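PDB 1MP9: TATA-box-binding protein from Sulfolobus acidocaldarius, which probably acts as a general transcription factor that binds the TATA box promoter element and helps activate archaeal genes transcribed by RNA polymerase. Local coordinates for residues Met33-Pro38 with Thr90-Met96; Tyr143-Pro148 with Lys173-Ile178. All coordinates share one frame; numbering follows the deposited sequence.

How the contacts relate
The two contacts lie in different halves of the chain, on opposite sides of its centre, with their own centres about 42 Å apart. Contact 1 joins the ends of two helices, 30-36 and 77-93, in the half built on the first TBP repeat. Contact 2 sets strand 141-145 and the chain that follows against helix 168-184 in the second. Both are partly buried and apolar inside; Ser36, Pro38 and Tyr94 edge contact 1, Glu147 and lysines contact 2. Contact 1 is held by packing alone, with a tyrosine ring against a proline. Contact 2 also has a tyrosine ring under an aliphatic carbon, and adds a hydrogen bond from a lysine to a backbone carbonyl.

Contact 1 of 2, residues Met33-Pro38 with Thr90-Met96; sequences MERSVP and TLKKYGM
Pro38 lies over one face of the Tyr94 ring. Its CD stands 3.7 Å from the ring centroid, 23° off the normal, which makes a CH-pi contact. CD is shifted toward the rim, and its closest ring atom is Tyr94 CE2 at 3.4 Å. Pro38 CG reaches farther out, to 3.6 Å from Tyr94 OH. Lys93 CG covers the opposite face near its centre, so the ring is held between two aliphatic groups. Thr90 CG2 meets its edge in plane. With CG of Tyr94 anti to the carbonyl carbon and beside the backbone N (chi1 -68°), the ring is carried across to Pro38. Ser36 O approaches the ring obliquely, 3.5 Å from Tyr94 CD1.

Val37 is buried beside this pair. Its CG2 branch packs 4.0 Å from Tyr94 CB and also faces Leu91 CD2, while CG1 turns to Thr90 CG2. Deeper in, Met33 holds CG anti to its backbone N (chi1 -176°) and runs extended to SD, which lies 4.2 Å from Leu91 CD2. The chain then bends at chi3, and Met33 CE comes 4.3 Å from Met96 SD.

A Schellman motif ends helix 77-93. Gly95, with positive phi, is its C-prime residue; Met96 N bonds to Leu91 O and Gly95 N to Lys92 O.

The contact thus joins the C-terminal ends of helices 30-36 and 77-93 in the half built on the first TBP repeat. The sheet adjoins its buried side: Val37 and Thr90 touch Phe52 of strand 50-54, and Met33 and Leu91 touch Ile63 of strand 59-63.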
loop_
_atom_site.group_PDB
_atom_site.type_symbol
_atom_site.label_atom_id
_atom_site.label_comp_id
_atom_site.label_asym_id
_atom_site.label_seq_id
_atom_site.Cartn_x
_atom_site.Cartn_y
_atom_site.Cartn_z
ATOM N N MET A 33 -32.658 19.139 -4.063
ATOM C CA MET A 33 -31.632 19.383 -5.070
ATOM C C MET A 33 -31.759 18.438 -6.253
ATOM O O MET A 33 -31.645 18.863 -7.398
ATOM C CB MET A 33 -30.228 19.282 -4.453
ATOM C CG MET A 33 -29.119 19.623 -5.422
ATOM S SD MET A 33 -27.501 19.490 -4.653
ATOM C CE MET A 33 -27.367 20.967 -3.684
ATOM N N GLU A 34 -32.015 17.158 -5.987
ATOM C CA GLU A 34 -32.170 16.176 -7.066
ATOM C C GLU A 34 -33.305 16.589 -7.996
ATOM O O GLU A 34 -33.187 16.485 -9.224
ATOM C CB GLU A 34 -32.475 14.803 -6.481
ATOM C CG GLU A 34 -32.494 13.665 -7.479
ATOM C CD GLU A 34 -33.781 13.574 -8.271
ATOM O OE1 GLU A 34 -34.873 13.782 -7.687
ATOM O OE2 GLU A 34 -33.703 13.273 -9.484
ATOM N N ARG A 35 -34.411 17.046 -7.414
ATOM C CA ARG A 35 -35.554 17.474 -8.221
ATOM C C ARG A 35 -35.238 18.767 -8.970
ATOM O O ARG A 35 -35.649 18.936 -10.117
ATOM C CB ARG A 35 -36.817 17.673 -7.349
ATOM C CG ARG A 35 -37.363 16.393 -6.694
ATOM C CD ARG A 35 -38.674 16.652 -5.917
ATOM N NE ARG A 35 -39.732 17.102 -6.815
ATOM C CZ ARG A 35 -40.487 16.285 -7.542
ATOM N NH1 ARG A 35 -40.314 14.969 -7.466
ATOM N NH2 ARG A 35 -41.392 16.783 -8.379
ATOM N N SER A 36 -34.505 19.674 -8.331
ATOM C CA SER A 36 -34.179 20.941 -8.972
ATOM C C SER A 36 -33.129 20.857 -10.066
ATOM O O SER A 36 -33.282 21.465 -11.128
ATOM C CB SER A 36 -33.725 21.967 -7.940
ATOM O OG SER A 36 -34.827 22.398 -7.178
ATOM N N VAL A 37 -32.059 20.119 -9.807
ATOM C CA VAL A 37 -30.974 19.978 -10.771
ATOM C C VAL A 37 -31.226 18.784 -11.679
ATOM O O VAL A 37 -31.460 17.672 -11.228
ATOM C CB VAL A 37 -29.609 19.772 -10.060
ATOM C CG1 VAL A 37 -28.483 19.724 -11.076
ATOM C CG2 VAL A 37 -29.380 20.882 -9.042
ATOM N N PRO A 38 -31.174 19.006 -12.987
ATOM C CA PRO A 38 -31.405 17.910 -13.919
ATOM C C PRO A 38 -30.290 16.876 -13.955
ATOM O O PRO A 38 -29.114 17.174 -13.706
ATOM C CB PRO A 38 -31.558 18.631 -15.255
ATOM C CG PRO A 38 -30.622 19.762 -15.130
ATOM C CD PRO A 38 -30.831 20.254 -13.697
ATOM N N THR A 90 -23.668 25.669 -11.716
ATOM C CA THR A 90 -24.915 24.921 -11.927
ATOM C C THR A 90 -25.797 24.869 -10.685
ATOM O O THR A 90 -26.989 25.196 -10.743
ATOM C CB THR A 90 -24.634 23.491 -12.372
ATOM O OG1 THR A 90 -23.806 23.520 -13.528
ATOM C CG2 THR A 90 -25.932 22.769 -12.726
ATOM N N LEU A 91 -25.229 24.450 -9.561
ATOM C CA LEU A 91 -26.014 24.396 -8.342
ATOM C C LEU A 91 -26.687 25.756 -8.143
ATOM O O LEU A 91 -27.842 25.835 -7.708
ATOM C CB LEU A 91 -25.133 24.072 -7.142
ATOM C CG LEU A 91 -24.407 22.741 -7.269
ATOM C CD1 LEU A 91 -23.654 22.475 -5.987
ATOM C CD2 LEU A 91 -25.412 21.623 -7.578
ATOM N N LYS A 92 -25.960 26.819 -8.478
ATOM C CA LYS A 92 -26.497 28.169 -8.350
ATOM C C LYS A 92 -27.633 28.366 -9.355
ATOM O O LYS A 92 -28.724 28.761 -8.978
ATOM C CB LYS A 92 -25.401 29.231 -8.588
ATOM C CG LYS A 92 -24.376 29.372 -7.460
ATOM C CD LYS A 92 -23.621 30.694 -7.549
ATOM C CE LYS A 92 -23.034 30.938 -8.942
ATOM N NZ LYS A 92 -22.363 32.285 -9.124
ATOM N N LYS A 93 -27.375 28.078 -10.627
ATOM C CA LYS A 93 -28.390 28.231 -11.652
ATOM C C LYS A 93 -29.696 27.546 -11.266
ATOM O O LYS A 93 -30.767 27.921 -11.746
ATOM C CB LYS A 93 -27.896 27.666 -12.982
ATOM C CG LYS A 93 -28.998 27.369 -13.997
ATOM C CD LYS A 93 -28.370 27.019 -15.339
ATOM C CE LYS A 93 -29.285 26.199 -16.252
ATOM N NZ LYS A 93 -30.547 26.898 -16.640
ATOM N N TYR A 94 -29.629 26.548 -10.398
ATOM C CA TYR A 94 -30.851 25.872 -10.010
ATOM C C TYR A 94 -31.290 26.040 -8.565
ATOM O O TYR A 94 -32.015 25.200 -8.035
ATOM C CB TYR A 94 -30.755 24.398 -10.361
ATOM C CG TYR A 94 -30.740 24.147 -11.847
ATOM C CD1 TYR A 94 -31.885 24.354 -12.621
ATOM C CD2 TYR A 94 -29.591 23.682 -12.483
ATOM C CE1 TYR A 94 -31.885 24.099 -13.992
ATOM C CE2 TYR A 94 -29.579 23.422 -13.854
ATOM C CZ TYR A 94 -30.730 23.629 -14.598
ATOM O OH TYR A 94 -30.732 23.317 -15.938
ATOM N N GLY A 95 -30.843 27.097 -7.897
ATOM C CA GLY A 95 -31.352 27.284 -6.550
ATOM C C GLY A 95 -30.561 27.506 -5.280
ATOM O O GLY A 95 -31.078 28.159 -4.369
ATOM N N MET A 96 -29.346 26.980 -5.159
ATOM C CA MET A 96 -28.646 27.191 -3.898
ATOM C C MET A 96 -27.897 28.506 -3.876
ATOM O O MET A 96 -27.452 29.003 -4.907
ATOM C CB MET A 96 -27.693 26.022 -3.572
ATOM C CG MET A 96 -26.397 25.990 -4.338
ATOM S SD MET A 96 -25.283 24.736 -3.643
ATOM C CE MET A 96 -24.627 25.621 -2.293
#

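Contact 2 of 2, residues Tyr143-Pro148 with Lys173-Ile178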
loop_
_atom_site.group_PDB
_atom_site.type_symbol
_atom_site.label_atom_id
_atom_site.label_comp_id
_atom_site.label_asym_id
_atom_site.label_seq_id
_atom_site.Cartn_x
_atom_site.Cartn_y
_atom_site.Cartn_z
ATOM N N TYR A 143 5.713 0.061 -0.300
ATOM C CA TYR A 143 6.553 0.792 0.636
ATOM C C TYR A 143 5.727 1.897 1.318
ATOM O O TYR A 143 5.118 2.751 0.653
ATOM C CB TYR A 143 7.734 1.407 -0.128
ATOM C CG TYR A 143 8.744 2.094 0.743
ATOM C CD1 TYR A 143 9.731 1.361 1.393
ATOM C CD2 TYR A 143 8.704 3.468 0.940
ATOM C CE1 TYR A 143 10.670 1.986 2.228
ATOM C CE2 TYR A 143 9.631 4.111 1.774
ATOM C CZ TYR A 143 10.617 3.360 2.414
ATOM O OH TYR A 143 11.569 3.958 3.215
ATOM N N ARG A 144 5.660 1.843 2.635
ATOM C CA ARG A 144 4.926 2.842 3.404
ATOM C C ARG A 144 5.982 3.879 3.815
ATOM O O ARG A 144 6.859 3.608 4.659
ATOM C CB ARG A 144 4.292 2.194 4.635
ATOM C CG ARG A 144 3.413 3.194 5.425
ATOM C CD ARG A 144 2.689 2.513 6.574
ATOM N NE ARG A 144 1.850 3.456 7.339
ATOM C CZ ARG A 144 0.763 3.132 8.040
ATOM N NH1 ARG A 144 0.313 1.869 8.089
ATOM N NH2 ARG A 144 0.147 4.085 8.744
ATOM N N MET A 145 5.910 5.050 3.197
ATOM C CA MET A 145 6.883 6.122 3.432
ATOM C C MET A 145 6.354 7.083 4.477
ATOM O O MET A 145 5.146 7.337 4.533
ATOM C CB MET A 145 7.134 6.884 2.125
ATOM C CG MET A 145 8.231 7.975 2.184
ATOM S SD MET A 145 8.653 8.558 0.497
ATOM C CE MET A 145 9.960 7.292 0.081
ATOM N N ASP A 146 7.257 7.601 5.304
ATOM C CA ASP A 146 6.858 8.530 6.367
ATOM C C ASP A 146 6.981 9.980 5.937
ATOM O O ASP A 146 6.095 10.771 6.217
ATOM C CB ASP A 146 7.680 8.266 7.618
ATOM C CG ASP A 146 7.332 6.933 8.242
ATOM O OD1 ASP A 146 8.174 6.382 8.980
ATOM O OD2 ASP A 146 6.199 6.437 7.992
ATOM N N GLU A 147 8.042 10.322 5.210
ATOM C CA GLU A 147 8.192 11.693 4.753
ATOM C C GLU A 147 8.517 11.754 3.269
ATOM O O GLU A 147 9.622 11.406 2.860
ATOM C CB GLU A 147 9.294 12.416 5.569
ATOM C CG GLU A 147 8.807 13.029 6.877
ATOM C CD GLU A 147 9.924 13.697 7.702
ATOM O OE1 GLU A 147 10.830 14.343 7.101
ATOM O OE2 GLU A 147 9.884 13.587 8.962
ATOM N N PRO A 148 7.540 12.146 2.433
ATOM C CA PRO A 148 6.175 12.518 2.820
ATOM C C PRO A 148 5.401 11.262 3.230
ATOM O O PRO A 148 5.871 10.151 3.030
ATOM C CB PRO A 148 5.614 13.109 1.543
ATOM C CG PRO A 148 6.277 12.244 0.476
ATOM C CD PRO A 148 7.705 12.196 0.962
ATOM N N LYS A 173 8.628 14.579 -4.463
ATOM C CA LYS A 173 9.660 14.301 -3.478
ATOM C C LYS A 173 9.755 12.798 -3.187
ATOM O O LYS A 173 10.846 12.220 -3.094
ATOM C CB LYS A 173 9.359 14.992 -2.155
ATOM C CG LYS A 173 10.366 14.601 -1.070
ATOM C CD LYS A 173 10.123 15.387 0.216
ATOM C CE LYS A 173 11.078 14.940 1.342
ATOM N NZ LYS A 173 10.778 15.766 2.558
ATOM N N ALA A 174 8.609 12.157 -3.041
ATOM C CA ALA A 174 8.623 10.727 -2.753
ATOM C C ALA A 174 9.272 9.915 -3.894
ATOM O O ALA A 174 10.015 8.970 -3.638
ATOM C CB ALA A 174 7.183 10.251 -2.494
ATOM N N VAL A 175 8.989 10.281 -5.140
ATOM C CA VAL A 175 9.542 9.541 -6.283
ATOM C C VAL A 175 11.063 9.674 -6.317
ATOM O O VAL A 175 11.756 8.676 -6.363
ATOM C CB VAL A 175 8.893 10.024 -7.647
ATOM C CG1 VAL A 175 9.590 9.365 -8.836
ATOM C CG2 VAL A 175 7.394 9.655 -7.662
ATOM N N LYS A 176 11.589 10.902 -6.276
ATOM C CA LYS A 176 13.041 11.093 -6.268
ATOM C C LYS A 176 13.674 10.392 -5.064
ATOM O O LYS A 176 14.770 9.862 -5.168
ATOM C CB LYS A 176 13.452 12.586 -6.222
ATOM C CG LYS A 176 15.003 12.723 -6.180
ATOM C CD LYS A 176 15.558 14.139 -6.010
ATOM C CE LYS A 176 17.119 14.129 -5.754
ATOM N NZ LYS A 176 17.860 13.311 -6.755
ATOM N N LYS A 177 12.999 10.410 -3.920
ATOM C CA LYS A 177 13.555 9.775 -2.730
ATOM C C LYS A 177 13.729 8.263 -2.872
ATOM O O LYS A 177 14.800 7.737 -2.588
ATOM C CB LYS A 177 12.665 10.071 -1.513
ATOM C CG LYS A 177 13.270 9.713 -0.139
ATOM C CD LYS A 177 12.410 10.372 0.971
ATOM C CE LYS A 177 12.649 9.754 2.354
ATOM N NZ LYS A 177 11.932 10.514 3.435
ATOM N N ILE A 178 12.696 7.549 -3.313
ATOM C CA ILE A 178 12.832 6.115 -3.428
ATOM C C ILE A 178 13.778 5.771 -4.539
ATOM O O ILE A 178 14.493 4.772 -4.470
ATOM C CB ILE A 178 11.434 5.418 -3.606
ATOM C CG1 ILE A 178 11.561 3.910 -3.373
ATOM C CG2 ILE A 178 10.861 5.714 -4.941
ATOM C CD1 ILE A 178 11.887 3.537 -1.965
#
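Met145 lays its thioether against helix 168-184, with SD 3.7 Å from Ala174 CB. This is helix-on-sheet packing in the second repeat of the TBP fold, where a long helix lies on a curved antiparallel sheet. Strand 143-145 and helix 173-178 run at 121° to each other; their axes come within 11.3 Å. The Met145 chain is extended as far as SD, then bends at chi3 (-87°). That bend brings Met145 CE to 4.0 Å from Lys177 CD and close to Ile178.

On one side of the methionine, Ile178 CD1 sits over the centre of the Tyr143 ring, 4.2 Å from its centroid, in a CH-pi contact. On the other, Pro148 follows a cis peptide bond and puts CG 3.7 Å from Ala174 CB. Its ring and the Lys173 chain lie side by side, heading opposite ways. Val150 of the next strand touches both Met145 and Ala174.

Glu147, Lys173 and Lys177 form the exposed margin. The carboxylate may feel both ammonium groups, but neither is in contact with it. The extended Lys177 chain instead carries NZ to Glu147 O, in the carbonyl plane, with a C=O...N angle of 147°; the 2.5 Å distance is doubtfully short.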